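Local atomic coordinates of nucleoside hydrolase, putative (Trypanosoma brucei, PDB entry 3FZ0), a protein that belongs to the nucleoside hydrolase family and holds a calcium ion in a metal site within its alpha/beta fold. Residues Arg78-Trp83 / Ala179-His184; Pro202-Asn207 / Asn338-Val343; Phe300-Thr305 / Thr317-Tyr322. The protein carries 2 engineered substitutions. One frame throughout, in Å; residues are numbered along the deposited sequence.

In the fold
Contacts 2 and 3 lie in the central mixed sheet, their centres 11 Å apart: contact 2 pairs strand 203-206 with strand 337-343, and contact 3 continues outward through strand 296-306 to strand 317-319, outermost within this chain. Val-339 O and Phe-300 N, 2.8 Å apart in a probable hydrogen bond, join the two. Contact 1, its centre 20 Å from that of contact 2 and 21 Å from that of contact 3, ties a loop to helix 181-185. It lies nearer than contact 2 to the calcium ion held by Asp-14, Asp-19, Leu-134 and Asp-283: by nearest atoms, the Phe-181 side chain is about 7 Å away and that of Val-206 about 11 Å.

Contact 1 of 3, residues Arg78-Trp83 / Ala179-His184; sequences RETVQW and AEFNSH
An N-capped helix, 181-185, meets the irregular loop 78-83 here, beside the calcium site of the nucleoside hydrolase fold. Glu-180 is the N-cap: its carboxylate reaches forward to the first turn, OE2 accepting from Asn-182 N at 2.9 Å and OE1 from Ser-183 N at 3.1 Å. Both donors come from above the carboxylate plane. Gly-167 N also binds OE1, and OE2 binds BTB, a molecule probably from the crystallisation liquor that may mark a pocket.

Phe-181 follows, its CG anti to the backbone N (chi1 -175°), which carries the ring out to the loop. The ring edge does the touching: CE1 lies 3.3 Å from Val-81 O, where slightly positive ring hydrogens suit a carbonyl oxygen. At the same edge CZ stands 3.9 Å from Arg-78 NH2, with guanidinium and ring planes 43° apart, so the cation does not lie over the ring. Arg-78 is steadied by its own loop, NE donating to Thr-80 O at 2.8 Å from above the carbonyl plane, while NH2 also binds Gly-42 O.

One turn on from Glu-180, His-184 offers a ring face to the loop. The methyl of Thr-80, placed beside its own backbone N, sits over it, CG2 3.4 Å from ND1; a small branched residue fits this close spot. Ser-175 OG hydrogen-bonds ND1. The other ring nitrogen faces Glu-79, whose OE2 forms a salt bridge with Arg-311 of the second subunit; its charge might raise the histidine's proton affinity somewhat, though Arg-311 would offset it. A water bridges the two side chains, lying in the imidazole plane 2.6 Å from His-184 NE2 and donating to Glu-79 OE1 at 2.7 Å.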
# COMPACT_ATOMS: atom_id res chain seq x y z
N ARG B 78 -7.88 -2.88 15.42
CA ARG B 78 -6.99 -4.07 15.32
C ARG B 78 -7.32 -4.83 14.06
O ARG B 78 -8.47 -4.92 13.68
CB ARG B 78 -7.11 -4.99 16.56
CG ARG B 78 -8.52 -5.52 16.85
CD ARG B 78 -8.57 -6.44 18.03
NE ARG B 78 -7.60 -7.52 17.88
CZ ARG B 78 -7.02 -8.17 18.90
NH1 ARG B 78 -7.28 -7.86 20.15
NH2 ARG B 78 -6.13 -9.12 18.65
N GLU B 79 -6.28 -5.34 13.41
CA GLU B 79 -6.43 -6.11 12.16
C GLU B 79 -6.07 -7.58 12.45
O GLU B 79 -5.97 -8.42 11.54
CB GLU B 79 -5.61 -5.47 11.02
CG GLU B 79 -5.91 -3.93 10.87
CD GLU B 79 -5.28 -3.25 9.64
OE1 GLU B 79 -4.72 -3.96 8.77
OE2 GLU B 79 -5.37 -2.00 9.51
N THR B 80 -5.85 -7.87 13.72
CA THR B 80 -5.62 -9.24 14.19
C THR B 80 -6.81 -9.72 15.03
O THR B 80 -7.67 -8.95 15.46
CB THR B 80 -4.34 -9.36 15.04
OG1 THR B 80 -4.44 -8.52 16.20
CG2 THR B 80 -3.12 -8.94 14.24
N VAL B 81 -6.83 -11.01 15.26
CA VAL B 81 -7.85 -11.71 16.03
C VAL B 81 -7.15 -12.25 17.28
O VAL B 81 -5.94 -12.56 17.23
CB VAL B 81 -8.40 -12.86 15.14
CG1 VAL B 81 -8.94 -14.00 15.95
CG2 VAL B 81 -9.43 -12.31 14.14
N GLN B 82 -7.88 -12.33 18.40
CA GLN B 82 -7.40 -13.01 19.62
C GLN B 82 -7.28 -14.52 19.39
O GLN B 82 -8.21 -15.18 18.94
CB GLN B 82 -8.30 -12.72 20.82
CG GLN B 82 -8.30 -11.24 21.25
CD GLN B 82 -8.83 -10.99 22.67
OE1 GLN B 82 -9.43 -11.87 23.30
NE2 GLN B 82 -8.61 -9.77 23.18
N TRP B 83 -6.10 -15.04 19.68
CA TRP B 83 -5.75 -16.43 19.38
C TRP B 83 -6.62 -17.46 20.13
O TRP B 83 -7.17 -18.35 19.50
CB TRP B 83 -4.29 -16.64 19.75
CG TRP B 83 -3.67 -17.97 19.37
CD1 TRP B 83 -3.85 -18.68 18.18
CD2 TRP B 83 -2.75 -18.74 20.15
NE1 TRP B 83 -3.10 -19.84 18.22
CE2 TRP B 83 -2.41 -19.90 19.40
CE3 TRP B 83 -2.17 -18.56 21.43
CZ2 TRP B 83 -1.54 -20.88 19.89
CZ3 TRP B 83 -1.31 -19.54 21.91
CH2 TRP B 83 -0.99 -20.67 21.14
N ALA B 179 3.55 -12.07 8.56
CA ALA B 179 3.77 -11.29 9.79
C ALA B 179 3.45 -12.08 11.05
O ALA B 179 2.43 -12.80 11.09
CB ALA B 179 2.95 -9.96 9.78
N GLU B 180 4.31 -11.91 12.06
CA GLU B 180 4.11 -12.44 13.40
C GLU B 180 3.03 -11.61 14.14
O GLU B 180 2.92 -10.39 13.96
CB GLU B 180 5.48 -12.43 14.12
CG GLU B 180 5.54 -12.89 15.59
CD GLU B 180 5.02 -11.84 16.54
OE1 GLU B 180 5.28 -10.65 16.33
OE2 GLU B 180 4.33 -12.21 17.49
N PHE B 181 2.26 -12.27 15.00
CA PHE B 181 1.19 -11.60 15.80
C PHE B 181 1.46 -10.19 16.36
O PHE B 181 0.72 -9.26 16.07
CB PHE B 181 0.71 -12.53 16.93
CG PHE B 181 -0.46 -11.98 17.71
CD1 PHE B 181 -1.75 -12.00 17.16
CD2 PHE B 181 -0.28 -11.43 18.98
CE1 PHE B 181 -2.84 -11.47 17.87
CE2 PHE B 181 -1.37 -10.89 19.71
CZ PHE B 181 -2.66 -10.92 19.15
N ASN B 182 2.48 -10.03 17.20
CA ASN B 182 2.70 -8.75 17.89
C ASN B 182 3.00 -7.65 16.87
O ASN B 182 2.49 -6.53 16.97
CB ASN B 182 3.88 -8.83 18.90
CG ASN B 182 3.58 -9.70 20.11
OD1 ASN B 182 2.43 -9.86 20.50
ND2 ASN B 182 4.64 -10.23 20.75
N SER B 183 3.83 -7.97 15.89
CA SER B 183 4.16 -7.06 14.80
C SER B 183 2.89 -6.69 14.04
O SER B 183 2.60 -5.49 13.87
CB SER B 183 5.19 -7.70 13.86
OG SER B 183 5.74 -6.74 12.95
N HIS B 184 2.14 -7.70 13.59
CA HIS B 184 0.90 -7.49 12.86
C HIS B 184 -0.11 -6.67 13.68
O HIS B 184 -0.82 -5.87 13.13
CB HIS B 184 0.30 -8.83 12.42
CG HIS B 184 -0.82 -8.71 11.43
ND1 HIS B 184 -1.73 -9.72 11.21
CD2 HIS B 184 -1.17 -7.69 10.60
CE1 HIS B 184 -2.60 -9.33 10.29
NE2 HIS B 184 -2.28 -8.11 9.90
O HOH W 1 -3.32 -6.29 8.38

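Contact 2 of 3, residues Pro202-Asn207 / Asn338-Val343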
# COMPACT_ATOMS: atom_id res chain seq x y z
N PRO B 202 21.51 -1.36 19.60
CA PRO B 202 20.44 -1.75 18.68
C PRO B 202 19.36 -2.56 19.39
O PRO B 202 19.68 -3.33 20.30
CB PRO B 202 21.14 -2.67 17.67
CG PRO B 202 22.59 -2.22 17.74
CD PRO B 202 22.85 -1.76 19.11
N VAL B 203 18.11 -2.37 18.98
CA VAL B 203 16.97 -3.18 19.41
C VAL B 203 17.32 -4.65 19.17
O VAL B 203 17.83 -4.99 18.09
CB VAL B 203 15.70 -2.83 18.57
CG1 VAL B 203 14.49 -3.69 18.96
CG2 VAL B 203 15.39 -1.32 18.63
N GLN B 204 17.10 -5.52 20.16
CA GLN B 204 17.24 -6.97 19.98
C GLN B 204 15.91 -7.58 19.57
O GLN B 204 14.92 -7.51 20.33
CB GLN B 204 17.74 -7.64 21.26
CG GLN B 204 18.97 -6.97 21.87
CD GLN B 204 20.19 -7.09 21.00
OE1 GLN B 204 20.65 -8.20 20.74
NE2 GLN B 204 20.73 -5.95 20.54
N LEU B 205 15.88 -8.17 18.38
CA LEU B 205 14.62 -8.70 17.84
C LEU B 205 14.51 -10.19 18.12
O LEU B 205 15.08 -11.03 17.40
CB LEU B 205 14.50 -8.40 16.34
CG LEU B 205 13.19 -8.73 15.63
CD1 LEU B 205 12.05 -7.68 15.77
CD2 LEU B 205 13.46 -9.04 14.13
N VAL B 206 13.78 -10.55 19.16
CA VAL B 206 13.53 -11.95 19.44
C VAL B 206 12.29 -12.39 18.64
O VAL B 206 11.13 -12.18 19.05
CB VAL B 206 13.45 -12.21 20.94
CG1 VAL B 206 13.29 -13.73 21.24
CG2 VAL B 206 14.72 -11.60 21.63
N ASN B 207 12.58 -12.95 17.46
CA ASN B 207 11.56 -13.22 16.46
C ASN B 207 10.99 -14.61 16.62
O ASN B 207 11.55 -15.45 17.34
CB ASN B 207 12.14 -13.06 15.05
CG ASN B 207 13.45 -13.79 14.88
OD1 ASN B 207 13.48 -14.99 14.59
ND2 ASN B 207 14.55 -13.09 15.11
N ASN B 338 19.46 -5.95 15.98
CA ASN B 338 20.15 -7.23 16.08
C ASN B 338 19.14 -8.36 15.99
O ASN B 338 18.34 -8.56 16.89
CB ASN B 338 20.96 -7.32 17.37
CG ASN B 338 21.99 -8.46 17.36
OD1 ASN B 338 22.56 -8.81 16.32
ND2 ASN B 338 22.24 -9.03 18.54
N VAL B 339 19.14 -9.06 14.86
CA VAL B 339 18.19 -10.14 14.59
C VAL B 339 18.77 -11.38 15.23
O VAL B 339 19.82 -11.86 14.78
CB VAL B 339 17.98 -10.34 13.06
CG1 VAL B 339 17.03 -11.48 12.78
CG2 VAL B 339 17.46 -9.02 12.44
N ILE B 340 18.14 -11.87 16.31
CA ILE B 340 18.61 -13.05 17.02
C ILE B 340 18.23 -14.31 16.21
O ILE B 340 17.05 -14.52 15.91
CB ILE B 340 17.97 -13.15 18.43
CG1 ILE B 340 18.00 -11.80 19.18
CG2 ILE B 340 18.58 -14.30 19.22
CD1 ILE B 340 19.38 -11.21 19.46
N THR B 341 19.22 -15.16 15.87
CA THR B 341 18.95 -16.31 15.00
C THR B 341 19.15 -17.66 15.66
O THR B 341 18.64 -18.66 15.15
CB THR B 341 19.70 -16.25 13.66
OG1 THR B 341 21.10 -16.20 13.91
CG2 THR B 341 19.27 -14.98 12.83
N LYS B 342 19.91 -17.70 16.75
CA LYS B 342 20.01 -18.87 17.61
C LYS B 342 20.18 -18.56 19.10
O LYS B 342 21.06 -17.79 19.50
CB LYS B 342 21.12 -19.83 17.17
CG LYS B 342 20.96 -21.16 17.90
CD LYS B 342 21.67 -22.28 17.24
CE LYS B 342 21.46 -23.63 18.02
NZ LYS B 342 20.07 -24.21 17.85
N VAL B 343 19.32 -19.19 19.90
CA VAL B 343 19.36 -19.15 21.35
C VAL B 343 19.75 -20.50 21.93
O VAL B 343 19.34 -21.55 21.42
CB VAL B 343 18.03 -18.66 21.94
CG1 VAL B 343 17.94 -18.91 23.44
CG2 VAL B 343 17.86 -17.15 21.66
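Asn-207 ND2 is gripped twice: it donates to Ile-340 O at 3.0 Å, on a lone pair in the carbonyl plane, and weakly to Leu-205 O, two residues back in the same segment. CG takes the crowded position between backbone N and carbonyl carbon (chi1 49°), turning the amide to the neighbouring strand, while OD1 accepts from Val-210 N as the N-cap of helix 208-212 and binds Ser-169 OG.

Alongside runs a parallel ladder of the central alpha/beta sheet. Asn-338 N donates to Val-203 O at 2.8 Å, and Asn-338 O accepts from Leu-205 N at 2.9 Å. The ladder slackens at Ile-340 N, whose bond to Leu-205 O is weak at 3.4 Å.

On one face Gln-204 and Asn-338 lie side by side. Asn-338 ND2 meets a lone pair of Gln-204 OE1 at 2.8 Å, nearly straight at 172°, and the bent glutamine chain returns NE2 to Pro-202 O. On the other face Leu-205 lies beside Val-339. Able to donate and accept at once, the amides of Gln-204 and Asn-207 can thus be buried here without a charge, while Asn-338 OD1 is bound by Ser-299 OG.

Contact 3 of 3, residues Phe300-Thr305 / Thr317-Tyr322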
# COMPACT_ATOMS: atom_id res chain seq x y z
N PHE B 300 22.43 -11.45 13.77
CA PHE B 300 22.81 -10.68 12.60
C PHE B 300 22.38 -9.22 12.76
O PHE B 300 21.18 -8.89 12.75
CB PHE B 300 22.24 -11.31 11.31
CG PHE B 300 22.70 -10.61 10.06
CD1 PHE B 300 24.06 -10.58 9.71
CD2 PHE B 300 21.79 -9.94 9.24
CE1 PHE B 300 24.52 -9.89 8.55
CE2 PHE B 300 22.24 -9.26 8.07
CZ PHE B 300 23.59 -9.24 7.73
N LEU B 301 23.37 -8.36 12.92
CA LEU B 301 23.13 -6.93 13.10
C LEU B 301 22.99 -6.25 11.74
O LEU B 301 23.93 -6.26 10.93
CB LEU B 301 24.26 -6.30 13.93
CG LEU B 301 24.30 -4.77 14.16
CD1 LEU B 301 22.99 -4.23 14.76
CD2 LEU B 301 25.50 -4.32 15.00
N THR B 302 21.83 -5.66 11.48
CA THR B 302 21.60 -4.98 10.20
C THR B 302 20.47 -3.97 10.33
O THR B 302 20.04 -3.70 11.45
CB THR B 302 21.30 -5.99 9.07
OG1 THR B 302 21.15 -5.29 7.83
CG2 THR B 302 20.02 -6.78 9.39
N TYR B 303 19.96 -3.46 9.20
CA TYR B 303 18.78 -2.60 9.17
C TYR B 303 17.49 -3.41 9.04
O TYR B 303 17.36 -4.24 8.13
CB TYR B 303 18.85 -1.60 8.02
CG TYR B 303 17.62 -0.72 7.94
CD1 TYR B 303 17.44 0.37 8.83
CD2 TYR B 303 16.64 -0.95 6.96
CE1 TYR B 303 16.31 1.18 8.76
CE2 TYR B 303 15.50 -0.14 6.88
CZ TYR B 303 15.35 0.92 7.78
OH TYR B 303 14.24 1.72 7.70
N VAL B 304 16.56 -3.15 9.95
CA VAL B 304 15.27 -3.79 9.99
C VAL B 304 14.18 -2.72 10.12
O VAL B 304 14.35 -1.69 10.80
CB VAL B 304 15.21 -4.77 11.18
CG1 VAL B 304 13.83 -5.38 11.38
CG2 VAL B 304 16.24 -5.86 10.97
N THR B 305 13.06 -2.95 9.42
CA THR B 305 11.86 -2.15 9.62
C THR B 305 10.59 -3.00 9.50
O THR B 305 10.67 -4.18 9.20
CB THR B 305 11.84 -0.91 8.71
OG1 THR B 305 10.89 0.02 9.23
CG2 THR B 305 11.47 -1.23 7.28
N THR B 317 8.21 -8.20 8.82
CA THR B 317 9.54 -7.79 9.17
C THR B 317 10.41 -7.75 7.91
O THR B 317 10.62 -8.78 7.27
CB THR B 317 10.10 -8.78 10.18
OG1 THR B 317 9.13 -8.91 11.21
CG2 THR B 317 11.42 -8.31 10.77
N CYS B 318 10.89 -6.56 7.57
CA CYS B 318 11.84 -6.36 6.49
C CYS B 318 13.27 -6.22 6.99
O CYS B 318 13.57 -5.36 7.79
CB CYS B 318 11.45 -5.10 5.72
SG CYS B 318 9.70 -5.15 5.35
N ILE B 319 14.16 -7.06 6.46
CA ILE B 319 15.53 -7.18 6.92
C ILE B 319 16.50 -6.99 5.75
O ILE B 319 16.35 -7.60 4.71
CB ILE B 319 15.73 -8.57 7.55
CG1 ILE B 319 14.60 -8.90 8.53
CG2 ILE B 319 17.14 -8.69 8.20
CD1 ILE B 319 14.92 -10.06 9.45
N ASP B 320 17.49 -6.10 5.90
CA ASP B 320 18.49 -5.82 4.87
C ASP B 320 19.59 -6.87 4.97
O ASP B 320 20.60 -6.66 5.62
CB ASP B 320 19.05 -4.41 5.12
CG ASP B 320 19.73 -3.79 3.90
OD1 ASP B 320 20.00 -4.50 2.92
OD2 ASP B 320 19.98 -2.56 3.93
N TRP B 321 19.38 -8.04 4.38
CA TRP B 321 20.33 -9.13 4.47
C TRP B 321 21.72 -8.90 3.80
O TRP B 321 22.72 -9.49 4.24
CB TRP B 321 19.68 -10.44 3.96
CG TRP B 321 18.59 -10.97 4.87
CD1 TRP B 321 17.23 -10.79 4.73
CD2 TRP B 321 18.76 -11.74 6.07
NE1 TRP B 321 16.56 -11.41 5.75
CE2 TRP B 321 17.47 -12.00 6.59
CE3 TRP B 321 19.89 -12.24 6.75
CZ2 TRP B 321 17.27 -12.72 7.78
CZ3 TRP B 321 19.69 -13.00 7.94
CH2 TRP B 321 18.38 -13.23 8.44
N TYR B 322 21.79 -8.07 2.74
CA TYR B 322 23.00 -7.95 1.91
C TYR B 322 23.56 -6.53 1.87
O TYR B 322 24.59 -6.26 1.24
CB TYR B 322 22.70 -8.41 0.46
CG TYR B 322 22.11 -9.80 0.35
CD1 TYR B 322 20.77 -10.01 -0.07
CD2 TYR B 322 22.89 -10.92 0.68
CE1 TYR B 322 20.24 -11.31 -0.16
CE2 TYR B 322 22.37 -12.21 0.58
CZ TYR B 322 21.07 -12.41 0.15
OH TYR B 322 20.64 -13.72 0.10
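The close-packed part of this beta hairpin lies where strand 296-306 meets strand 317-319, the outermost of this chain. Thr-305 and Cys-318 form a hydrogen-bonded antiparallel pair, Cys-318 N donating to Thr-305 O at 2.9 Å and Thr-305 N to Cys-318 O at 3.0 Å. The adjoining non-hydrogen-bonded pair, Val-304 with Ile-319, brings Val-304 CA within 3.2 Å of Cys-318 O in a CA-H...O contact. Their branched side chains point the same way; both touch Val-339, and Val-304 also packs on Leu-194 of helix 187-195. Ile-319 CG2, anti to its backbone N, also meets the Thr-302 methyl CG2 at 3.7 Å.

At Asp-320, the centre of an inverse gamma turn, the ladder ends: Asp-320 N bonds to Tyr-303 O, almost along the C=O axis, and Thr-302 OG1 donates to a lone pair of Asp-320 O at 2.7 Å. Farther out the packing loosens. Partly exposed Phe-300 and Trp-321 are nearly parallel (4° between planes) but slid apart, so their rings barely overlap. One face of the indole lies over Ile-319 CG2, offset toward the rim, and Lys-172 of the third subunit makes a cation-pi contact with it.

Chemically, the Thr-302 hydroxyl in effect supplies the donor for Asp-320 O, Arg-333 pairs with the Asp-320 carboxylate, and the indole divides its contacts between its own hairpin and a neighbouring subunit.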